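Local coordinates for protein phosphoserine aminotransferase SerC (Cytophaga hutchinsonii ATCC 33406, PDB 3FFR) that probably catalyses the pyridoxal-phosphate-dependent transfer of an amino group from glutamate to 3-phosphohydroxypyruvate, yielding phosphoserine for serine biosynthesis, at residues 59-64 with 203-208; 78-83 with 220-225; 164-169 with 180-185; 197-202 with 247-252. One frame throughout, in Å; residues are numbered along the deposited sequence.

Contact 1. Residues 59-64 with 203-208; sequences PSNYEV and ILNDRV. With P33 (3,6,9,12,15,18-hexaoxaicosane-1,20-diol), chain K.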
loop_
_atom_site.group_PDB
_atom_site.type_symbol
_atom_site.label_atom_id
_atom_site.label_comp_id
_atom_site.label_asym_id
_atom_site.label_seq_id
_atom_site.Cartn_x
_atom_site.Cartn_y
_atom_site.Cartn_z
ATOM N N PRO A 59 10.028 1.454 24.142
ATOM C CA PRO A 59 11.144 2.240 24.661
ATOM C C PRO A 59 11.845 3.062 23.601
ATOM O O PRO A 59 11.574 2.942 22.396
ATOM C CB PRO A 59 12.089 1.202 25.227
ATOM C CG PRO A 59 11.781 -0.049 24.536
ATOM C CD PRO A 59 10.344 0.028 24.020
ATOM N N SER A 60 12.791 3.866 24.059
ATOM C CA SER A 60 13.412 4.881 23.199
ATOM C C SER A 60 14.279 4.335 22.082
ATOM O O SER A 60 14.556 5.041 21.113
ATOM C CB SER A 60 14.198 5.907 24.040
ATOM O OG SER A 60 15.270 5.269 24.697
ATOM N N ASN A 61 14.651 3.064 22.181
ATOM C CA ASN A 61 15.517 2.435 21.172
ATOM C C ASN A 61 14.729 1.794 20.017
ATOM O O ASN A 61 15.303 1.169 19.148
ATOM C CB ASN A 61 16.513 1.421 21.766
ATOM C CG ASN A 61 15.843 0.234 22.413
ATOM O OD1 ASN A 61 14.872 0.382 23.154
ATOM N ND2 ASN A 61 16.385 -0.963 22.174
ATOM N N TYR A 62 13.417 1.955 20.062
ATOM C CA TYR A 62 12.516 1.486 18.998
ATOM C C TYR A 62 11.945 2.619 18.153
ATOM O O TYR A 62 11.678 3.722 18.639
ATOM C CB TYR A 62 11.334 0.703 19.577
ATOM C CG TYR A 62 11.634 -0.745 19.885
ATOM C CD1 TYR A 62 12.321 -1.118 21.037
ATOM C CD2 TYR A 62 11.224 -1.752 19.026
ATOM C CE1 TYR A 62 12.572 -2.473 21.307
ATOM C CE2 TYR A 62 11.445 -3.089 19.299
ATOM C CZ TYR A 62 12.127 -3.448 20.408
ATOM O OH TYR A 62 12.318 -4.795 20.650
ATOM N N GLU A 63 11.704 2.288 16.892
ATOM C CA GLU A 63 11.041 3.186 15.939
ATOM C C GLU A 63 9.838 2.483 15.289
ATOM O O GLU A 63 9.717 1.259 15.314
ATOM C CB GLU A 63 12.010 3.668 14.876
ATOM C CG GLU A 63 11.362 4.732 14.025
ATOM C CD GLU A 63 10.930 5.931 14.845
ATOM O OE1 GLU A 63 11.860 6.701 15.208
ATOM O OE2 GLU A 63 9.696 6.094 15.105
ATOM N N VAL A 64 8.951 3.301 14.747
ATOM C CA VAL A 64 7.753 2.833 14.086
ATOM C C VAL A 64 7.871 3.238 12.629
ATOM O O VAL A 64 8.097 4.415 12.349
ATOM C CB VAL A 64 6.485 3.514 14.677
ATOM C CG1 VAL A 64 5.241 3.236 13.808
ATOM C CG2 VAL A 64 6.214 3.089 16.101
ATOM N N ILE A 203 7.638 -2.240 13.654
ATOM C CA ILE A 203 8.235 -1.724 14.878
ATOM C C ILE A 203 9.593 -2.411 15.004
ATOM O O ILE A 203 9.689 -3.645 14.968
ATOM C CB ILE A 203 7.322 -2.032 16.081
ATOM C CG1 ILE A 203 6.027 -1.181 15.973
ATOM C CG2 ILE A 203 8.063 -1.806 17.407
ATOM C CD1 ILE A 203 4.982 -1.553 16.986
ATOM N N LEU A 204 10.647 -1.612 15.108
ATOM C CA LEU A 204 11.997 -2.192 15.104
ATOM C C LEU A 204 12.959 -1.385 15.928
ATOM O O LEU A 204 12.803 -0.189 16.089
ATOM C CB LEU A 204 12.524 -2.294 13.660
ATOM C CG LEU A 204 12.979 -1.016 12.899
ATOM C CD1 LEU A 204 13.551 -1.412 11.533
ATOM C CD2 LEU A 204 11.858 0.068 12.727
ATOM N N ASN A 205 13.963 -2.076 16.431
ATOM C CA ASN A 205 14.968 -1.436 17.271
ATOM C C ASN A 205 16.290 -1.100 16.594
ATOM O O ASN A 205 16.551 -1.313 15.388
ATOM C CB ASN A 205 15.199 -2.221 18.586
ATOM C CG ASN A 205 16.027 -3.497 18.388
ATOM O OD1 ASN A 205 16.501 -3.773 17.296
ATOM N ND2 ASN A 205 16.198 -4.277 19.459
ATOM N N ASP A 206 17.122 -0.510 17.433
ATOM C CA ASP A 206 18.463 -0.063 17.035
ATOM C C ASP A 206 19.299 -1.182 16.415
ATOM O O ASP A 206 20.085 -0.944 15.498
ATOM C CB ASP A 206 19.232 0.536 18.249
ATOM C CG ASP A 206 19.427 -0.484 19.447
ATOM O OD1 ASP A 206 18.476 -1.110 20.001
ATOM O OD2 ASP A 206 20.601 -0.627 19.889
ATOM N N ARG A 207 19.168 -2.382 16.967
ATOM C CA ARG A 207 19.949 -3.541 16.476
ATOM C C ARG A 207 19.557 -3.898 15.024
ATOM O O ARG A 207 20.389 -4.229 14.155
ATOM C CB ARG A 207 19.789 -4.753 17.410
ATOM C CG ARG A 207 20.263 -4.480 18.838
ATOM C CD ARG A 207 20.229 -5.685 19.721
ATOM N NE ARG A 207 21.135 -6.714 19.241
ATOM C CZ ARG A 207 20.766 -7.919 18.800
ATOM N NH1 ARG A 207 19.510 -8.314 18.814
ATOM N NH2 ARG A 207 21.692 -8.755 18.366
ATOM N N VAL A 208 18.266 -3.797 14.764
ATOM C CA VAL A 208 17.747 -4.086 13.443
ATOM C C VAL A 208 18.265 -3.033 12.444
ATOM O O VAL A 208 18.773 -3.363 11.367
ATOM C CB VAL A 208 16.196 -4.125 13.439
ATOM C CG1 VAL A 208 15.680 -4.378 12.023
ATOM C CG2 VAL A 208 15.672 -5.262 14.377
HETATM O O4 P33 K . 16.787 3.292 17.616
HETATM C C3 P33 K . 16.213 4.457 17.009
HETATM C C2 P33 K . 15.090 5.100 17.821
HETATM O O1 P33 K . 14.365 5.993 16.937
HETATM O O HOH W 1 15.530 -4.329 22.389
#
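Strands 62-64 and 203-205 run antiparallel, their short axes 4.6 Å apart at 151°, with E63 and L204 as the hydrogen-bonded pair between the non-hydrogen-bonded pairs Y62-N205 and V64-I203. E63 N gives to L204 O at 2.8 Å, and L204 N returns the bond to E63 O. On the face that carries Y62, I203, V64 and N205, the tyrosine ring meets both N205 and I203. N205 CB sits over the centre of the Y62 ring, 3.7 Å from its centroid and 7° off the normal, a CH-pi contact, while I203 CG2 meets Y62 CD2 at 3.6 Å. The phenol OH reaches beyond the pair to W179 O. At the far end of the pairing N61 ND2 donates to D206 OD1 at 3.0 Å; the acceptor lies close to the amide plane of N61, but the nitrogen stands above the carboxylate plane of D206. The backbone bond from D206 N to N61 O is weak. N205 is the N-cap of helix 206-217: with CG between the backbone N and the carbonyl carbon (chi1 76°), its OD1 accepts from V208 N at 3.1 Å, and its ND2 is held by D183. A polyether fragment, probably from the crystallisation liquor, hydrogen-bonds weakly to N61 O and E63 OE1. E63 OE2 accepts from V64 N and pairs with K53. The chemistry therefore implies a strand end fixed twice: N205 caps the helix through its amide oxygen while its CB covers the tyrosine, and N61 ties the preceding turn to D206 in the helix's first turn.

Contact 2. Residues 78-83 with 220-225; sequences IQNCVE and KSIGTY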
loop_
_atom_site.group_PDB
_atom_site.type_symbol
_atom_site.label_atom_id
_atom_site.label_comp_id
_atom_site.label_asym_id
_atom_site.label_seq_id
_atom_site.Cartn_x
_atom_site.Cartn_y
_atom_site.Cartn_z
ATOM N N ILE A 78 13.816 -9.621 5.264
ATOM C CA ILE A 78 14.875 -10.466 4.692
ATOM C C ILE A 78 15.847 -9.619 3.869
ATOM O O ILE A 78 17.087 -9.763 3.972
ATOM C CB ILE A 78 14.282 -11.653 3.905
ATOM C CG1 ILE A 78 13.413 -12.518 4.824
ATOM C CG2 ILE A 78 15.401 -12.523 3.309
ATOM C CD1 ILE A 78 12.460 -13.451 4.058
ATOM N N GLN A 79 15.311 -8.698 3.086
ATOM C CA GLN A 79 16.197 -7.834 2.277
ATOM C C GLN A 79 17.119 -6.949 3.056
ATOM O O GLN A 79 18.284 -6.735 2.677
ATOM C CB GLN A 79 15.380 -6.946 1.320
ATOM C CG GLN A 79 14.634 -7.745 0.246
ATOM C CD GLN A 79 13.614 -6.902 -0.530
ATOM O OE1 GLN A 79 13.131 -5.881 -0.037
ATOM N NE2 GLN A 79 13.292 -7.327 -1.751
ATOM N N ASN A 80 16.597 -6.405 4.143
ATOM C CA ASN A 80 17.360 -5.475 4.985
ATOM C C ASN A 80 18.238 -6.094 6.044
ATOM O O ASN A 80 19.210 -5.486 6.469
ATOM C CB ASN A 80 16.419 -4.514 5.694
ATOM C CG ASN A 80 15.929 -3.382 4.788
ATOM O OD1 ASN A 80 16.593 -2.318 4.663
ATOM N ND2 ASN A 80 14.718 -3.569 4.208
ATOM N N CYS A 81 17.935 -7.332 6.422
ATOM C CA CYS A 81 18.560 -7.896 7.601
ATOM C C CYS A 81 19.195 -9.273 7.519
ATOM O O CYS A 81 19.753 -9.743 8.492
ATOM C CB CYS A 81 17.564 -7.918 8.754
ATOM S SG CYS A 81 16.776 -6.311 9.132
ATOM N N VAL A 82 19.137 -9.896 6.359
ATOM C CA VAL A 82 19.696 -11.231 6.206
ATOM C C VAL A 82 20.652 -11.306 5.035
ATOM O O VAL A 82 20.271 -11.099 3.896
ATOM C CB VAL A 82 18.606 -12.332 5.991
ATOM C CG1 VAL A 82 19.290 -13.754 5.952
ATOM C CG2 VAL A 82 17.495 -12.267 7.087
ATOM N N GLU A 83 21.901 -11.587 5.341
ATOM C CA GLU A 83 22.897 -11.756 4.291
ATOM C C GLU A 83 22.806 -13.163 3.711
ATOM O O GLU A 83 22.761 -13.350 2.484
ATOM C CB GLU A 83 24.325 -11.517 4.814
ATOM C CG GLU A 83 25.351 -11.543 3.679
ATOM C CD GLU A 83 26.758 -11.152 4.134
ATOM O OE1 GLU A 83 26.955 -10.936 5.332
ATOM O OE2 GLU A 83 27.656 -11.058 3.287
ATOM N N LYS A 220 26.153 -4.504 -0.261
ATOM C CA LYS A 220 24.982 -5.328 -0.611
ATOM C C LYS A 220 23.793 -4.408 -0.864
ATOM O O LYS A 220 23.605 -3.431 -0.160
ATOM C CB LYS A 220 24.565 -6.264 0.547
ATOM C CG LYS A 220 25.650 -7.146 1.086
ATOM C CD LYS A 220 26.088 -8.166 0.075
ATOM C CE LYS A 220 26.826 -9.307 0.762
ATOM N NZ LYS A 220 27.057 -10.443 -0.170
ATOM N N SER A 221 22.996 -4.712 -1.875
ATOM C CA SER A 221 21.750 -3.952 -2.056
ATOM C C SER A 221 20.773 -4.436 -1.013
ATOM O O SER A 221 20.585 -5.654 -0.855
ATOM C CB SER A 221 21.130 -4.169 -3.421
ATOM O OG SER A 221 19.855 -3.553 -3.441
ATOM N N ILE A 222 20.166 -3.492 -0.300
ATOM C CA ILE A 222 19.132 -3.784 0.709
ATOM C C ILE A 222 17.768 -3.252 0.266
ATOM O O ILE A 222 16.770 -3.288 1.023
ATOM C CB ILE A 222 19.470 -3.297 2.125
ATOM C CG1 ILE A 222 19.738 -1.774 2.164
ATOM C CG2 ILE A 222 20.648 -4.127 2.676
ATOM C CD1 ILE A 222 19.883 -1.217 3.575
ATOM N N GLY A 223 17.752 -2.776 -0.978
ATOM C CA GLY A 223 16.531 -2.280 -1.582
ATOM C C GLY A 223 16.625 -0.890 -2.171
ATOM O O GLY A 223 17.693 -0.398 -2.506
ATOM N N THR A 224 15.449 -0.252 -2.220
ATOM C CA THR A 224 15.321 1.085 -2.806
ATOM C C THR A 224 14.557 2.005 -1.860
ATOM O O THR A 224 15.146 2.508 -0.898
ATOM C CB THR A 224 14.717 1.083 -4.235
ATOM O OG1 THR A 224 13.380 0.566 -4.226
ATOM C CG2 THR A 224 15.615 0.309 -5.241
ATOM N N TYR A 225 13.287 2.225 -2.151
ATOM C CA TYR A 225 12.465 3.151 -1.346
ATOM C C TYR A 225 12.201 2.673 0.055
ATOM O O TYR A 225 12.041 3.484 0.988
ATOM C CB TYR A 225 11.145 3.538 -2.085
ATOM C CG TYR A 225 10.121 2.450 -2.161
ATOM C CD1 TYR A 225 10.352 1.287 -2.884
ATOM C CD2 TYR A 225 8.932 2.566 -1.489
ATOM C CE1 TYR A 225 9.422 0.260 -2.915
ATOM C CE2 TYR A 225 7.974 1.548 -1.519
ATOM C CZ TYR A 225 8.235 0.391 -2.217
ATOM O OH TYR A 225 7.318 -0.626 -2.223
HETATM O O HOH W 2 14.054 -3.367 0.730
HETATM O O HOH W 3 19.702 -7.546 0.671
#
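The C-terminal end of helix 70-81 in this PLP-dependent aminotransferase fold meets the loop between helices 206-217 and 228-235, beside the second subunit. I222 bears the largest share of the contact: its CG2 lies 3.5 Å from Q79 O, and its CD1 is 3.6 Å from N80 OD1, the two side chains crossing at about a right angle. I222 CG1 lies between the backbone N and the carbonyl carbon (chi1 57°), leaving CG2 beside the backbone N. The N80 amide is held at both ends by outside partners, OD1 accepting from I228 N and ND2 donating to R76 O. An alanine in place of N80 would probably leave I228 N and R76 O without these partners and open a gap beside I222 CD1. No direct hydrogen bond joins the two segments; one water instead donates to both Q79 O and S221 O, each at 2.6 Å. S221 OG bonds to E104 O of the second subunit, and Q79 packs on Q79 of that subunit. At the outer end E83 also pairs with K218 and meets K220 at about a right angle: E83 OE2 is 3.2 Å from K220 CE and forms a longer salt bridge of 3.6 Å with K220 NZ.

Contact 3. Residues 164-169 with 180-185; sequences IFVDAV and TKIDSV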
loop_
_atom_site.group_PDB
_atom_site.type_symbol
_atom_site.label_atom_id
_atom_site.label_comp_id
_atom_site.label_asym_id
_atom_site.label_seq_id
_atom_site.Cartn_x
_atom_site.Cartn_y
_atom_site.Cartn_z
ATOM N N ILE A 164 15.539 -10.857 16.568
ATOM C CA ILE A 164 14.263 -11.553 16.768
ATOM C C ILE A 164 13.083 -10.711 16.301
ATOM O O ILE A 164 12.803 -9.632 16.833
ATOM C CB ILE A 164 14.066 -12.020 18.252
ATOM C CG1 ILE A 164 15.216 -12.926 18.682
ATOM C CG2 ILE A 164 12.726 -12.768 18.407
ATOM C CD1 ILE A 164 15.192 -13.318 20.177
ATOM N N PHE A 165 12.390 -11.252 15.302
ATOM C CA PHE A 165 11.186 -10.635 14.681
ATOM C C PHE A 165 9.960 -11.438 15.049
ATOM O O PHE A 165 9.938 -12.658 14.898
ATOM C CB PHE A 165 11.274 -10.598 13.147
ATOM C CG PHE A 165 12.384 -9.777 12.622
ATOM C CD1 PHE A 165 13.656 -10.325 12.464
ATOM C CD2 PHE A 165 12.184 -8.437 12.310
ATOM C CE1 PHE A 165 14.707 -9.513 12.008
ATOM C CE2 PHE A 165 13.204 -7.635 11.847
ATOM C CZ PHE A 165 14.487 -8.173 11.706
ATOM N N VAL A 166 8.929 -10.729 15.493
ATOM C CA VAL A 166 7.660 -11.367 15.832
ATOM C C VAL A 166 6.514 -10.848 14.950
ATOM O O VAL A 166 6.233 -9.651 14.879
ATOM C CB VAL A 166 7.300 -11.162 17.322
ATOM C CG1 VAL A 166 6.000 -11.924 17.665
ATOM C CG2 VAL A 166 8.441 -11.609 18.254
ATOM N N ASP A 167 5.887 -11.788 14.256
ATOM C CA ASP A 167 4.650 -11.548 13.506
ATOM C C ASP A 167 3.510 -11.577 14.519
ATOM O O ASP A 167 3.250 -12.605 15.157
ATOM C CB ASP A 167 4.531 -12.599 12.390
ATOM C CG ASP A 167 3.262 -12.492 11.584
ATOM O OD1 ASP A 167 2.230 -12.031 12.111
ATOM O OD2 ASP A 167 3.333 -12.933 10.417
ATOM N N ALA A 168 2.909 -10.411 14.752
ATOM C CA ALA A 168 1.722 -10.277 15.667
ATOM C C ALA A 168 0.554 -9.624 14.908
ATOM O O ALA A 168 -0.271 -8.925 15.447
ATOM C CB ALA A 168 2.086 -9.489 16.940
ATOM N N VAL A 169 0.544 -9.912 13.619
ATOM C CA VAL A 169 -0.405 -9.399 12.663
ATOM C C VAL A 169 -1.842 -9.597 13.103
ATOM O O VAL A 169 -2.650 -8.679 13.049
ATOM C CB VAL A 169 -0.173 -10.003 11.240
ATOM C CG1 VAL A 169 -1.339 -9.685 10.285
ATOM C CG2 VAL A 169 1.191 -9.536 10.652
ATOM N N THR A 180 12.835 -5.869 25.501
ATOM C CA THR A 180 14.266 -6.103 25.646
ATOM C C THR A 180 14.652 -7.499 25.203
ATOM O O THR A 180 15.833 -7.759 24.962
ATOM C CB THR A 180 14.757 -5.928 27.105
ATOM O OG1 THR A 180 14.333 -7.038 27.902
ATOM C CG2 THR A 180 14.282 -4.583 27.702
ATOM N N LYS A 181 13.657 -8.371 25.058
ATOM C CA LYS A 181 13.920 -9.767 24.697
ATOM C C LYS A 181 13.709 -10.112 23.235
ATOM O O LYS A 181 14.018 -11.211 22.797
ATOM C CB LYS A 181 13.151 -10.700 25.615
ATOM C CG LYS A 181 13.626 -10.585 27.037
ATOM C CD LYS A 181 12.912 -11.537 27.957
ATOM C CE LYS A 181 13.301 -11.233 29.392
ATOM N NZ LYS A 181 14.789 -11.147 29.558
ATOM N N ILE A 182 13.209 -9.136 22.480
ATOM C CA ILE A 182 13.032 -9.269 21.048
ATOM C C ILE A 182 13.612 -8.011 20.403
ATOM O O ILE A 182 14.135 -7.132 21.104
ATOM C CB ILE A 182 11.572 -9.494 20.634
ATOM C CG1 ILE A 182 10.701 -8.284 21.017
ATOM C CG2 ILE A 182 11.025 -10.838 21.201
ATOM C CD1 ILE A 182 9.275 -8.359 20.500
ATOM N N ASP A 183 13.546 -7.936 19.086
ATOM C CA ASP A 183 14.090 -6.785 18.377
ATOM C C ASP A 183 13.087 -6.069 17.474
ATOM O O ASP A 183 13.299 -4.924 17.072
ATOM C CB ASP A 183 15.303 -7.232 17.555
ATOM C CG ASP A 183 16.408 -7.831 18.445
ATOM O OD1 ASP A 183 17.098 -7.025 19.150
ATOM O OD2 ASP A 183 16.597 -9.083 18.399
ATOM N N SER A 184 11.983 -6.730 17.204
ATOM C CA SER A 184 11.009 -6.174 16.263
ATOM C C SER A 184 9.717 -6.949 16.276
ATOM O O SER A 184 9.674 -8.158 16.568
ATOM C CB SER A 184 11.619 -6.223 14.834
ATOM O OG SER A 184 10.737 -5.845 13.773
ATOM N N VAL A 185 8.661 -6.189 16.054
ATOM C CA VAL A 185 7.328 -6.759 15.867
ATOM C C VAL A 185 6.645 -6.033 14.717
ATOM O O VAL A 185 6.955 -4.882 14.410
ATOM C CB VAL A 185 6.492 -6.701 17.174
ATOM C CG1 VAL A 185 6.087 -5.270 17.508
ATOM C CG2 VAL A 185 5.255 -7.596 17.084
#
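I164 and D183 make the tight end of this contact, where strand 163-167 pairs in parallel with strand 184-188. I164 N donates to D183 OD2 at 2.8 Å, nearly straight at 169°, using the anti lone pair of that oxygen. D183 N gives to I164 O at 2.9 Å, and S184 N adds a weak bond to the same carbonyl, so I164 is gripped on its N-H and its C=O together. One step on, V166 N donates to S184 O at 2.9 Å. On one face of the pairing S184 OG lies 3.3 Å from F165 CD2, oblique to the ring; the hydroxyl has its polar partners in I203 O and W202 NE1. The V166 and V185 side chains share the opposite face, where V185 CG2 reaches A168 CB in one of two conformers, a less certain contact, while I182 CG2 bridges I164 CG2 and V166 CG2. The looser side is at K181, partly exposed, which offers I164 CD1 its carbonyl at 3.6 Å while its side chain leads off; T180 beyond it is exposed. D183 also faces R156 through OD2 and R207 through OD1, two charges likely to stabilise its carboxylate. An alanine in place of D183 would probably leave the I164 N-H without its acceptor and both arginines without this counter-charge. Strand 133-137 flanks 163-167 on its other edge, strand 200-205 lies beyond 184-188, and helix 70-81 covers F165 through I77 and C81.

Contact 4. Residues 197-202 with 247-252; sequences AGLGVW and MNIFLL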
loop_
_atom_site.group_PDB
_atom_site.type_symbol
_atom_site.label_atom_id
_atom_site.label_comp_id
_atom_site.label_asym_id
_atom_site.label_seq_id
_atom_site.Cartn_x
_atom_site.Cartn_y
_atom_site.Cartn_z
ATOM N N ALA A 197 -8.022 -2.735 5.144
ATOM C CA ALA A 197 -6.652 -3.084 4.756
ATOM C C ALA A 197 -6.047 -1.931 3.914
ATOM O O ALA A 197 -6.756 -1.155 3.265
ATOM C CB ALA A 197 -6.602 -4.436 4.000
ATOM N N GLY A 198 -4.714 -1.902 3.941
ATOM C CA GLY A 198 -3.897 -0.934 3.221
ATOM C C GLY A 198 -2.799 -0.264 4.018
ATOM O O GLY A 198 -2.249 0.753 3.597
ATOM N N LEU A 199 -2.384 -0.877 5.127
ATOM C CA LEU A 199 -1.269 -0.333 5.915
ATOM C C LEU A 199 -0.609 -1.384 6.799
ATOM O O LEU A 199 -1.272 -2.050 7.589
ATOM C CB LEU A 199 -1.741 0.865 6.801
ATOM C CG LEU A 199 -0.629 1.724 7.456
ATOM C CD1 LEU A 199 0.168 2.533 6.357
ATOM C CD2 LEU A 199 -1.205 2.617 8.586
ATOM N N GLY A 200 0.710 -1.494 6.631
ATOM C CA GLY A 200 1.568 -2.314 7.463
ATOM C C GLY A 200 2.373 -1.444 8.395
ATOM O O GLY A 200 2.706 -0.289 8.073
ATOM N N VAL A 201 2.647 -1.986 9.582
ATOM C CA VAL A 201 3.430 -1.313 10.598
ATOM C C VAL A 201 4.570 -2.198 11.098
ATOM O O VAL A 201 4.363 -3.328 11.555
ATOM C CB VAL A 201 2.542 -0.872 11.807
ATOM C CG1 VAL A 201 3.349 -0.049 12.780
ATOM C CG2 VAL A 201 1.302 -0.015 11.323
ATOM N N TRP A 202 5.769 -1.661 10.967
ATOM C CA TRP A 202 7.016 -2.331 11.350
ATOM C C TRP A 202 7.644 -1.580 12.511
ATOM O O TRP A 202 8.084 -0.467 12.383
ATOM C CB TRP A 202 7.950 -2.429 10.136
ATOM C CG TRP A 202 9.179 -3.261 10.304
ATOM C CD1 TRP A 202 9.466 -4.114 11.334
ATOM C CD2 TRP A 202 10.223 -3.448 9.330
ATOM N NE1 TRP A 202 10.669 -4.722 11.115
ATOM C CE2 TRP A 202 11.150 -4.356 9.884
ATOM C CE3 TRP A 202 10.486 -2.892 8.079
ATOM C CZ2 TRP A 202 12.328 -4.743 9.217
ATOM C CZ3 TRP A 202 11.659 -3.276 7.411
ATOM C CH2 TRP A 202 12.569 -4.175 7.985
HETATM N N MSE A 247 -4.998 8.008 4.456
HETATM C CA MSE A 247 -6.324 7.742 5.028
HETATM C C MSE A 247 -6.157 6.803 6.207
HETATM O O MSE A 247 -6.688 7.036 7.326
HETATM C CB MSE A 247 -7.335 7.178 4.015
HETATM C CG MSE A 247 -7.518 8.060 2.781
HETATM SE SE MSE A 247 -8.254 9.825 3.201
HETATM C CE MSE A 247 -10.090 9.446 3.266
ATOM N N ASN A 248 -5.413 5.712 5.984
ATOM C CA ASN A 248 -5.200 4.745 7.056
ATOM C C ASN A 248 -4.294 5.255 8.166
ATOM O O ASN A 248 -4.460 4.884 9.319
ATOM C CB ASN A 248 -4.737 3.360 6.592
ATOM C CG ASN A 248 -5.886 2.407 6.373
ATOM O OD1 ASN A 248 -7.058 2.741 6.594
ATOM N ND2 ASN A 248 -5.554 1.179 5.920
ATOM N N ILE A 249 -3.299 6.062 7.824
ATOM C CA ILE A 249 -2.436 6.642 8.881
ATOM C C ILE A 249 -3.317 7.536 9.773
ATOM O O ILE A 249 -3.207 7.548 11.001
ATOM C CB ILE A 249 -1.217 7.396 8.286
ATOM C CG1 ILE A 249 -0.284 6.365 7.610
ATOM C CG2 ILE A 249 -0.448 8.145 9.396
ATOM C CD1 ILE A 249 0.879 6.986 6.767
ATOM N N PHE A 250 -4.228 8.259 9.129
ATOM C CA PHE A 250 -5.175 9.123 9.849
ATOM C C PHE A 250 -6.079 8.291 10.748
ATOM O O PHE A 250 -6.229 8.536 11.960
ATOM C CB PHE A 250 -6.047 9.908 8.866
ATOM C CG PHE A 250 -7.060 10.800 9.521
ATOM C CD1 PHE A 250 -6.689 12.065 9.980
ATOM C CD2 PHE A 250 -8.380 10.416 9.633
ATOM C CE1 PHE A 250 -7.616 12.912 10.555
ATOM C CE2 PHE A 250 -9.310 11.263 10.219
ATOM C CZ PHE A 250 -8.917 12.508 10.680
ATOM N N LEU A 251 -6.685 7.278 10.151
ATOM C CA LEU A 251 -7.617 6.437 10.895
ATOM C C LEU A 251 -6.899 5.718 12.031
ATOM O O LEU A 251 -7.451 5.543 13.118
ATOM C CB LEU A 251 -8.307 5.412 9.983
ATOM C CG LEU A 251 -9.283 5.931 8.928
ATOM C CD1 LEU A 251 -9.720 4.727 8.072
ATOM C CD2 LEU A 251 -10.504 6.669 9.573
ATOM N N LEU A 252 -5.661 5.307 11.778
ATOM C CA LEU A 252 -4.888 4.604 12.812
ATOM C C LEU A 252 -4.629 5.494 14.046
ATOM O O LEU A 252 -4.718 5.058 15.202
ATOM C CB LEU A 252 -3.572 4.024 12.270
ATOM C CG LEU A 252 -2.779 3.113 13.219
ATOM C CD1 LEU A 252 -3.584 1.875 13.694
ATOM C CD2 LEU A 252 -1.444 2.692 12.554
#
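L199, with N248 and L252 opposite it, carries most of this contact between the start of strand 200-205 and helix 246-262. L199 presents the largest surface: its CG stands anti to the backbone N (chi1 -168°), and CD2 beyond it reaches both I249 CG1 and L252 CD2 at 4.0 Å. The leucine crosses each of these side chains at about a right angle. N248 takes the next share. Its CB lies 3.9 Å from L199 CB, and its amide is turned back along the 197-199 backbone, with ND2 only 3.6 Å from G198 C. That nitrogen makes no hydrogen bond to segment 197-202; it donates instead to P196 O, just before it. G198 adopts a positive phi of 132°, at which a CB would be jammed against the carbonyl O of A197, and would also lie close to N248 ND2. L252 completes the group from one turn further along the helix, its CD2 meeting V201 CG2 tip to tip at 4.0 Å. The evidence is thus of apolar packing, with no hydrogen bond across the two segments. Strand 200-205 lies between strands 184-188 and 62-67 in the large sheet; helix 39-55 adjoins the contact, touching V201, I249 and L252, and helix 19-28 packs against the M247 (selenomethionine), F250 and L251 side of helix 246-262.

Contacts 1, 3 and 4 all reach the seven-stranded sheet, in which 200-205 lies between 62-67 and 184-188. Contacts 1 and 3 have centres about 10 Å apart and are joined by the salt bridge R207 NH1-D183 OD1 at 2.8 Å. Contact 4 shares strand 200-205 with contact 1 and meets it where V64 CG1 lies 3.9 Å from V201 CG1. Contact 2, about 18 Å from both 1 and 3 between centres, touches them through C81, packed on V208 and F165. The active site adjoins contact 3, whose D167 OD2 bonds to N1 of the cofactor-bearing residue 191; a bound serine lies about 9 Å from the A197 side chain of contact 4.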